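PDB 4MMO: Sso-CP2 metallo-carboxypetidase from Sulfolobus solfataricus, which probably acts as a zinc-dependent carboxypeptidase of the M20 family, removing residues from the C-terminal end of peptides. Local coordinates for residues A[35-43]-A[53-61]. Sequence-based numbering, arbitrary orientation.
Sequences VEKLLGVKA and VVYAEINVN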
# COMPACT_ATOMS: atom_id res chain seq x y z
N VAL A 35 -8.50 -27.06 -33.05
CA VAL A 35 -7.60 -26.80 -34.18
C VAL A 35 -7.62 -27.99 -35.13
O VAL A 35 -7.73 -27.81 -36.35
CB VAL A 35 -6.15 -26.52 -33.70
CG1 VAL A 35 -5.16 -26.58 -34.85
CG2 VAL A 35 -6.07 -25.17 -33.02
N GLU A 36 -7.51 -29.19 -34.58
CA GLU A 36 -7.52 -30.41 -35.38
C GLU A 36 -8.84 -30.57 -36.12
O GLU A 36 -8.87 -30.94 -37.29
CB GLU A 36 -7.27 -31.63 -34.50
CG GLU A 36 -5.90 -31.64 -33.84
CD GLU A 36 -5.67 -32.86 -32.98
OE1 GLU A 36 -6.62 -33.31 -32.31
OE2 GLU A 36 -4.53 -33.36 -32.97
N LYS A 37 -9.94 -30.28 -35.43
CA LYS A 37 -11.27 -30.38 -36.02
C LYS A 37 -11.41 -29.43 -37.21
O LYS A 37 -11.82 -29.84 -38.29
CB LYS A 37 -12.33 -30.05 -34.97
CG LYS A 37 -13.77 -30.07 -35.48
CD LYS A 37 -14.69 -29.33 -34.51
CE LYS A 37 -16.10 -29.24 -35.06
NZ LYS A 37 -16.79 -30.55 -35.07
N LEU A 38 -11.06 -28.17 -36.99
CA LEU A 38 -11.31 -27.13 -37.99
C LEU A 38 -10.37 -27.20 -39.19
O LEU A 38 -10.81 -27.02 -40.32
CB LEU A 38 -11.22 -25.75 -37.33
CG LEU A 38 -12.26 -25.44 -36.26
CD1 LEU A 38 -11.98 -24.09 -35.61
CD2 LEU A 38 -13.67 -25.46 -36.84
N LEU A 39 -9.09 -27.47 -38.95
CA LEU A 39 -8.09 -27.42 -40.01
C LEU A 39 -7.72 -28.80 -40.55
O LEU A 39 -7.15 -28.91 -41.63
CB LEU A 39 -6.83 -26.71 -39.52
CG LEU A 39 -7.05 -25.35 -38.85
CD1 LEU A 39 -5.71 -24.68 -38.60
CD2 LEU A 39 -7.95 -24.44 -39.68
N GLY A 40 -8.03 -29.85 -39.80
CA GLY A 40 -7.77 -31.21 -40.24
C GLY A 40 -6.29 -31.58 -40.23
O GLY A 40 -5.87 -32.48 -40.96
N VAL A 41 -5.51 -30.88 -39.42
CA VAL A 41 -4.10 -31.20 -39.22
C VAL A 41 -3.89 -31.68 -37.79
O VAL A 41 -4.81 -31.63 -36.98
CB VAL A 41 -3.19 -29.97 -39.46
CG1 VAL A 41 -3.30 -29.51 -40.90
CG2 VAL A 41 -3.55 -28.83 -38.51
N LYS A 42 -2.69 -32.15 -37.50
CA LYS A 42 -2.34 -32.56 -36.15
C LYS A 42 -1.91 -31.36 -35.30
O LYS A 42 -1.08 -30.56 -35.72
CB LYS A 42 -1.21 -33.61 -36.20
CG LYS A 42 -0.68 -34.04 -34.84
CD LYS A 42 0.10 -35.35 -34.95
CE LYS A 42 1.41 -35.29 -34.18
NZ LYS A 42 2.40 -34.37 -34.82
N ALA A 43 -2.51 -31.24 -34.12
CA ALA A 43 -2.13 -30.20 -33.16
C ALA A 43 -1.56 -30.85 -31.91
O ALA A 43 -1.99 -31.94 -31.51
CB ALA A 43 -3.34 -29.35 -32.81
N VAL A 53 1.67 -25.13 -24.21
CA VAL A 53 1.57 -24.41 -25.48
C VAL A 53 0.89 -25.30 -26.51
O VAL A 53 1.22 -26.48 -26.63
CB VAL A 53 2.98 -24.00 -25.98
CG1 VAL A 53 2.96 -23.62 -27.45
CG2 VAL A 53 3.52 -22.86 -25.14
N VAL A 54 -0.06 -24.74 -27.25
CA VAL A 54 -0.67 -25.45 -28.37
C VAL A 54 0.06 -25.08 -29.65
O VAL A 54 0.19 -23.90 -29.99
CB VAL A 54 -2.16 -25.10 -28.54
CG1 VAL A 54 -2.78 -25.96 -29.63
CG2 VAL A 54 -2.90 -25.27 -27.23
N TYR A 55 0.53 -26.10 -30.36
CA TYR A 55 1.26 -25.91 -31.60
C TYR A 55 0.64 -26.72 -32.72
O TYR A 55 0.14 -27.82 -32.50
CB TYR A 55 2.73 -26.30 -31.43
CG TYR A 55 3.52 -26.20 -32.71
CD1 TYR A 55 4.00 -24.98 -33.16
CD2 TYR A 55 3.79 -27.33 -33.47
CE1 TYR A 55 4.72 -24.88 -34.33
CE2 TYR A 55 4.51 -27.24 -34.65
CZ TYR A 55 4.97 -26.01 -35.08
OH TYR A 55 5.69 -25.91 -36.25
N ALA A 56 0.68 -26.17 -33.93
CA ALA A 56 0.22 -26.88 -35.12
C ALA A 56 0.85 -26.28 -36.36
O ALA A 56 1.15 -25.08 -36.40
CB ALA A 56 -1.30 -26.82 -35.22
N GLU A 57 1.06 -27.12 -37.37
CA GLU A 57 1.59 -26.67 -38.64
C GLU A 57 0.62 -27.02 -39.75
O GLU A 57 0.13 -28.15 -39.83
CB GLU A 57 2.95 -27.32 -38.91
CG GLU A 57 3.58 -26.89 -40.23
CD GLU A 57 4.99 -27.41 -40.40
OE1 GLU A 57 5.42 -28.26 -39.60
OE2 GLU A 57 5.67 -26.95 -41.34
N ILE A 58 0.32 -26.03 -40.58
CA ILE A 58 -0.47 -26.24 -41.79
C ILE A 58 0.47 -26.03 -42.97
O ILE A 58 0.75 -24.89 -43.35
CB ILE A 58 -1.65 -25.26 -41.88
CG1 ILE A 58 -2.54 -25.38 -40.64
CG2 ILE A 58 -2.48 -25.53 -43.13
CD1 ILE A 58 -2.17 -24.44 -39.52
N ASN A 59 0.96 -27.13 -43.54
CA ASN A 59 1.88 -27.07 -44.66
C ASN A 59 1.18 -27.30 -45.99
O ASN A 59 0.50 -28.31 -46.18
CB ASN A 59 3.00 -28.09 -44.50
CG ASN A 59 4.03 -28.01 -45.60
OD1 ASN A 59 4.88 -27.11 -45.60
ND2 ASN A 59 3.96 -28.93 -46.55
N VAL A 60 1.34 -26.35 -46.91
CA VAL A 60 0.80 -26.47 -48.27
C VAL A 60 1.92 -26.35 -49.30
O VAL A 60 1.68 -25.97 -50.45
CB VAL A 60 -0.27 -25.40 -48.55
CG1 VAL A 60 -1.49 -25.64 -47.67
CG2 VAL A 60 0.29 -24.00 -48.32
N ASN A 61 3.14 -26.67 -48.89
CA ASN A 61 4.30 -26.63 -49.78
C ASN A 61 4.53 -25.27 -50.43
O ASN A 61 5.08 -25.19 -51.53
CB ASN A 61 4.18 -27.72 -50.85
CG ASN A 61 4.18 -29.12 -50.26
OD1 ASN A 61 3.17 -29.81 -50.28
ND2 ASN A 61 5.33 -29.53 -49.73
O HOH W 1 1.09 -30.11 -37.07
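V35, L39 and V41 pack against A56 and I58 in a buried apolar contact of an α/β domain, where the C-terminal end of helix 24-39 and the turn leading out of it lie on one face of a mixed sheet, at strand 53-58, away from the zinc site. The helix offers V35 and L39, one turn apart. V35 uses CG1, which lies anti to the backbone N (chi1 167°), to reach A56 CB at 3.9 Å. L39 sets CD1 3.7 Å from I58 CD1, the two side chains running at about a right angle to each other. G40 leaves the helix with positive phi, and the chain turns back toward the sheet. V41 then meets I58 from a second direction, its CG2 lying 4.2 Å from I58 CG1, while its CB rests against the carbonyl oxygen of E57. Further along, A43 CB lies 4.0 Å from A56 CB. No direct hydrogen bond joins the segments here. Instead, a water donates to K42 O and accepts from E57 N at 3.0 Å, bridging the two backbones. E36 fixes the returning chain to its own helix: A43 N meets its OE2 on the anti side, 17° out of the carboxylate plane (3.1 Å, 167°). Strand 43-46, outermost in the sheet within this chain, pairs antiparallel with 53-58; strand 128-134 flanks its other side, and L113 of helix 102-121 packs on V35 and L39.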